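Local coordinates for 3-hydroxyisobutyrate dehydrogenase family protein (Geobacter sulfurreducens, PDB 3PDU) that probably reduces succinic semialdehyde to gamma-hydroxybutyrate with NADPH, as a beta-hydroxyacid dehydrogenase that is bound here to NADP+, at residues 215-223 / 276-284. Numbering follows the deposited sequence.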
ATOM      1  N   MET A 215     -13.187 -11.020  18.160  0.66 17.06           N
ATOM      2  CA  MET A 215     -13.513 -10.037  17.126  0.66 18.53           C
ATOM      3  C   MET A 215     -13.810 -10.710  15.784  0.66 19.80           C
ATOM      4  O   MET A 215     -14.768 -10.346  15.106  0.66 21.35           O
ATOM      5  CB  MET A 215     -12.403  -8.991  16.974  0.66 16.85           C
ATOM      6  CG  MET A 215     -12.622  -8.002  15.822  0.66 17.94           C
ATOM      7  SD  MET A 215     -11.186  -6.928  15.599  0.66 30.29           S
ATOM      8  CE  MET A 215     -11.158  -6.683  13.822  0.66 18.27           C
ATOM      9  N   PHE A 216     -12.997 -11.691  15.403  1.00 18.14           N
ATOM     10  CA  PHE A 216     -13.258 -12.441  14.170  1.00 20.65           C
ATOM     11  C   PHE A 216     -14.600 -13.163  14.241  1.00 21.80           C
ATOM     12  O   PHE A 216     -15.350 -13.197  13.272  1.00 20.88           O
ATOM     13  CB  PHE A 216     -12.164 -13.472  13.913  1.00 23.47           C
ATOM     14  CG  PHE A 216     -10.932 -12.910  13.276  1.00 21.94           C
ATOM     15  CD1 PHE A 216     -10.783 -11.547  13.114  1.00 17.50           C
ATOM     16  CD2 PHE A 216      -9.916 -13.751  12.851  1.00 23.90           C
ATOM     17  CE1 PHE A 216      -9.636 -11.018  12.537  1.00 23.40           C
ATOM     18  CE2 PHE A 216      -8.770 -13.243  12.275  1.00 23.25           C
ATOM     19  CZ  PHE A 216      -8.625 -11.867  12.114  1.00 23.94           C
ATOM     20  N   LYS A 217     -14.898 -13.756  15.391  1.00 19.16           N
ATOM     21  CA  LYS A 217     -16.169 -14.470  15.541  1.00 18.97           C
ATOM     22  C   LYS A 217     -17.371 -13.538  15.358  1.00 25.07           C
ATOM     23  O   LYS A 217     -18.303 -13.848  14.611  1.00 25.14           O
ATOM     24  CB  LYS A 217     -16.219 -15.180  16.901  1.00 22.47           C
ATOM     25  CG  LYS A 217     -17.594 -15.703  17.278  1.00 40.00           C
ATOM     26  CD  LYS A 217     -17.513 -16.679  18.454  1.00 53.43           C
ATOM     27  CE  LYS A 217     -16.787 -17.960  18.058  1.00 63.48           C
ATOM     28  NZ  LYS A 217     -16.688 -18.934  19.182  1.00 71.40           N
ATOM     29  N   GLY A 218     -17.340 -12.392  16.029  1.00 21.76           N
ATOM     30  CA  GLY A 218     -18.438 -11.441  15.968  1.00 22.86           C
ATOM     31  C   GLY A 218     -18.537 -10.681  14.652  1.00 21.21           C
ATOM     32  O   GLY A 218     -19.613 -10.598  14.050  1.00 23.21           O
ATOM     33  N   LYS A 219     -17.427 -10.120  14.193  1.00 19.30           N
ATOM     34  CA  LYS A 219     -17.454  -9.365  12.936  1.00 15.98           C
ATOM     35  C   LYS A 219     -17.705 -10.300  11.754  1.00 21.62           C
ATOM     36  O   LYS A 219     -18.317  -9.902  10.760  1.00 19.87           O
ATOM     37  CB  LYS A 219     -16.161  -8.562  12.725  1.00 17.58           C
ATOM     38  CG  LYS A 219     -15.816  -7.579  13.862  1.00 19.44           C
ATOM     39  CD  LYS A 219     -17.006  -6.647  14.213  1.00 21.22           C
ATOM     40  CE  LYS A 219     -16.593  -5.595  15.267  1.00 21.48           C
ATOM     41  NZ  LYS A 219     -17.750  -4.705  15.633  1.00 17.75           N
ATOM     42  N   GLY A 220     -17.223 -11.537  11.860  1.00 21.31           N
ATOM     43  CA  GLY A 220     -17.437 -12.519  10.809  1.00 22.26           C
ATOM     44  C   GLY A 220     -18.911 -12.709  10.494  1.00 24.19           C
ATOM     45  O   GLY A 220     -19.306 -12.856   9.332  1.00 23.98           O
ATOM     46  N   GLN A 221     -19.740 -12.709  11.529  1.00 23.42           N
ATOM     47  CA  GLN A 221     -21.173 -12.865  11.321  1.00 23.75           C
ATOM     48  C   GLN A 221     -21.781 -11.667  10.591  1.00 28.71           C
ATOM     49  O   GLN A 221     -22.722 -11.830   9.820  1.00 24.77           O
ATOM     50  CB  GLN A 221     -21.900 -13.133  12.641  1.00 27.04           C
ATOM     51  CG  GLN A 221     -21.609 -14.524  13.214  1.00 36.51           C
ATOM     52  CD  GLN A 221     -21.943 -15.650  12.234  1.00 42.14           C
ATOM     53  OE1 GLN A 221     -23.038 -15.691  11.658  1.00 36.95           O
ATOM     54  NE2 GLN A 221     -20.993 -16.570  12.042  1.00 36.99           N
ATOM     55  N   MET A 222     -21.255 -10.470  10.836  1.00 23.91           N
ATOM     56  CA  MET A 222     -21.690  -9.302  10.072  1.00 24.75           C
ATOM     57  C   MET A 222     -21.349  -9.479   8.601  1.00 25.88           C
ATOM     58  O   MET A 222     -22.138  -9.128   7.717  1.00 25.53           O
ATOM     59  CB  MET A 222     -21.002  -8.032  10.571  1.00 22.38           C
ATOM     60  CG  MET A 222     -21.470  -7.546  11.906  1.00 21.84           C
ATOM     61  SD  MET A 222     -20.670  -5.975  12.281  1.00 26.04           S
ATOM     62  CE  MET A 222     -21.213  -5.737  13.972  1.00 32.81           C
ATOM     63  N   LEU A 223     -20.158 -10.006   8.334  1.00 24.98           N
ATOM     64  CA  LEU A 223     -19.723 -10.186   6.951  1.00 22.34           C
ATOM     65  C   LEU A 223     -20.638 -11.175   6.238  1.00 24.18           C
ATOM     66  O   LEU A 223     -20.954 -11.004   5.061  1.00 26.10           O
ATOM     67  CB  LEU A 223     -18.276 -10.679   6.890  1.00 21.42           C
ATOM     68  CG  LEU A 223     -17.217  -9.844   7.612  1.00 25.00           C
ATOM     69  CD1 LEU A 223     -15.810 -10.272   7.181  1.00 27.42           C
ATOM     70  CD2 LEU A 223     -17.416  -8.370   7.346  1.00 21.81           C
ATOM     71  N   GLU A 276     -21.809   3.237   9.808  1.00 15.56           N
ATOM     72  CA  GLU A 276     -22.025   1.821  10.060  1.00 17.82           C
ATOM     73  C   GLU A 276     -20.908   1.297  10.957  1.00 19.83           C
ATOM     74  O   GLU A 276     -19.963   2.018  11.248  1.00 17.70           O
ATOM     75  CB  GLU A 276     -22.054   1.056   8.739  1.00 17.99           C
ATOM     76  CG  GLU A 276     -23.257   1.416   7.853  1.00 20.93           C
ATOM     77  CD  GLU A 276     -23.148   0.811   6.469  1.00 32.80           C
ATOM     78  OE1 GLU A 276     -23.121  -0.432   6.353  1.00 33.69           O
ATOM     79  OE2 GLU A 276     -23.088   1.580   5.491  1.00 36.97           O
ATOM     80  N   ASP A 277     -21.012   0.054  11.412  1.00 14.87           N
ATOM     81  CA  ASP A 277     -19.911  -0.522  12.174  1.00 18.55           C
ATOM     82  C   ASP A 277     -18.641  -0.528  11.329  1.00 19.64           C
ATOM     83  O   ASP A 277     -18.705  -0.658  10.095  1.00 16.44           O
ATOM     84  CB  ASP A 277     -20.235  -1.954  12.595  1.00 22.34           C
ATOM     85  CG  ASP A 277     -19.257  -2.477  13.635  1.00 21.51           C
ATOM     86  OD1 ASP A 277     -19.342  -2.028  14.794  1.00 19.06           O
ATOM     87  OD2 ASP A 277     -18.409  -3.322  13.286  1.00 18.61           O
ATOM     88  N   PHE A 278     -17.478  -0.433  11.976  1.00 15.74           N
ATOM     89  CA  PHE A 278     -16.226  -0.452  11.221  1.00 17.66           C
ATOM     90  C   PHE A 278     -16.012  -1.718  10.399  1.00 15.01           C
ATOM     91  O   PHE A 278     -15.226  -1.714   9.446  1.00 17.08           O
ATOM     92  CB  PHE A 278     -14.998  -0.104  12.092  1.00 13.01           C
ATOM     93  CG  PHE A 278     -14.489  -1.232  12.960  1.00 16.76           C
ATOM     94  CD1 PHE A 278     -13.222  -1.776  12.733  1.00 20.63           C
ATOM     95  CD2 PHE A 278     -15.226  -1.690  14.047  1.00 18.02           C
ATOM     96  CE1 PHE A 278     -12.714  -2.780  13.552  1.00 16.77           C
ATOM     97  CE2 PHE A 278     -14.732  -2.707  14.879  1.00 18.41           C
ATOM     98  CZ  PHE A 278     -13.469  -3.258  14.620  1.00 18.88           C
ATOM     99  N   ALA A 279     -16.723  -2.793  10.727  1.00 16.02           N
ATOM    100  CA  ALA A 279     -16.642  -4.006   9.909  1.00 18.24           C
ATOM    101  C   ALA A 279     -17.118  -3.741   8.477  1.00 18.68           C
ATOM    102  O   ALA A 279     -16.807  -4.491   7.545  1.00 18.05           O
ATOM    103  CB  ALA A 279     -17.454  -5.157  10.542  1.00 15.22           C
ATOM    104  N   ALA A 280     -17.878  -2.668   8.305  1.00 17.25           N
ATOM    105  CA  ALA A 280     -18.431  -2.335   7.001  1.00 18.59           C
ATOM    106  C   ALA A 280     -17.370  -1.954   5.967  1.00 18.58           C
ATOM    107  O   ALA A 280     -17.694  -1.733   4.804  1.00 16.47           O
ATOM    108  CB  ALA A 280     -19.482  -1.238   7.136  1.00 16.84           C
ATOM    109  N   VAL A 281     -16.105  -1.876   6.374  1.00 15.29           N
ATOM    110  CA  VAL A 281     -15.042  -1.702   5.387  1.00 15.17           C
ATOM    111  C   VAL A 281     -15.105  -2.855   4.383  1.00 16.28           C
ATOM    112  O   VAL A 281     -14.690  -2.728   3.247  1.00 15.32           O
ATOM    113  CB  VAL A 281     -13.638  -1.624   6.044  1.00 15.62           C
ATOM    114  CG1 VAL A 281     -13.260  -2.956   6.678  1.00 18.88           C
ATOM    115  CG2 VAL A 281     -12.593  -1.189   5.015  1.00 16.02           C
ATOM    116  N   PHE A 282     -15.649  -3.984   4.816  1.00 18.07           N
ATOM    117  CA  PHE A 282     -15.843  -5.122   3.922  1.00 18.01           C
ATOM    118  C   PHE A 282     -16.595  -4.730   2.653  1.00 20.75           C
ATOM    119  O   PHE A 282     -16.381  -5.301   1.582  1.00 18.76           O
ATOM    120  CB  PHE A 282     -16.598  -6.214   4.672  1.00 19.08           C
ATOM    121  CG  PHE A 282     -16.879  -7.435   3.859  1.00 18.53           C
ATOM    122  CD1 PHE A 282     -15.846  -8.261   3.440  1.00 17.88           C
ATOM    123  CD2 PHE A 282     -18.189  -7.798   3.564  1.00 17.27           C
ATOM    124  CE1 PHE A 282     -16.116  -9.414   2.715  1.00 20.36           C
ATOM    125  CE2 PHE A 282     -18.460  -8.946   2.835  1.00 28.99           C
ATOM    126  CZ  PHE A 282     -17.427  -9.756   2.416  1.00 23.27           C
ATOM    127  N   ARG A 283     -17.486  -3.758   2.772  1.00 17.20           N
ATOM    128  CA  ARG A 283     -18.310  -3.361   1.636  1.00 17.85           C
ATOM    129  C   ARG A 283     -17.527  -2.694   0.500  1.00 21.80           C
ATOM    130  O   ARG A 283     -18.035  -2.573  -0.610  1.00 22.77           O
ATOM    131  CB  ARG A 283     -19.487  -2.493   2.090  1.00 22.62           C
ATOM    132  CG  ARG A 283     -20.462  -3.280   2.961  1.00 23.31           C
ATOM    133  CD  ARG A 283     -21.597  -2.422   3.467  1.00 38.18           C
ATOM    134  NE  ARG A 283     -22.639  -2.273   2.460  1.00 46.12           N
ATOM    135  CZ  ARG A 283     -23.828  -1.731   2.699  1.00 50.88           C
ATOM    136  NH1 ARG A 283     -24.118  -1.284   3.916  1.00 41.78           N
ATOM    137  NH2 ARG A 283     -24.723  -1.634   1.720  1.00 48.79           N
ATOM    138  N   VAL A 284     -16.293  -2.278   0.762  1.00 19.38           N
ATOM    139  CA  VAL A 284     -15.453  -1.766  -0.318  1.00 17.28           C
ATOM    140  C   VAL A 284     -14.306  -2.720  -0.645  1.00 22.57           C
ATOM    141  O   VAL A 284     -13.533  -2.463  -1.563  1.00 26.97           O
ATOM    142  CB  VAL A 284     -14.900  -0.337  -0.054  1.00 22.78           C
ATOM    143  CG1 VAL A 284     -16.044   0.654   0.132  1.00 22.96           C
ATOM    144  CG2 VAL A 284     -13.934  -0.318   1.143  1.00 18.54           C
TER
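Lys219 and Ala279 bring the backbones of 215-223 and 276-284 nearest, their CA atoms 6.2 Å apart; the next close pair is Leu223 and Phe282, four residues on along helix 214-225 and three residues on in the other segment. The polar part of the contact is a salt bridge. Lys219 crosses Asp277 at about a right angle and its NZ lies 2.8 Å from Asp277 OD2, on the syn side and 24° out of the carboxylate plane. The bend of the lysine chain at chi2 (-52°), straight beyond it, brings CE to Phe278 and NZ to Asp277. From the opposite face of the carboxylate, Ala279 N donates to Asp277 OD2 at 3.1 Å, which makes an Asx turn at the start of the 3-10 segment 278-281. OD2 thus has two donors. Asp277 OD1 is held by the backbone amides of Ser231 and Phe232, so both ends of this buried carboxylate are tied down.

The site belongs to the all-helical C-terminal domain of the beta-hydroxyacid dehydrogenase fold. Here the contact joins helix 214-225 to the 3-10 segment and the short helix after it, beyond helix 256-270. The Lys219 chain crosses Phe278, whose side chain is about 7 Å from the bound NADP, at about a right angle, with Lys219 CE 3.5 Å from Phe278 CE2. Phe278 also stacks edge-to-face with Phe232.

Apolar groups fill in around the ion pair. Met222 SD lies 3.7 Å from Ala279 CB. Met222 crosses Asp277 at about a right angle, with CE and SD against the carboxylate. At the other end, Leu223 CD2 is 3.5 Å from Phe282 CB, while Leu223 CD1 sits above one ring face, offset toward the rim. With CG anti to the backbone N (chi1 179°), Phe282 presents CB, CG and that face to Leu223. Leu223 also touches Phe228.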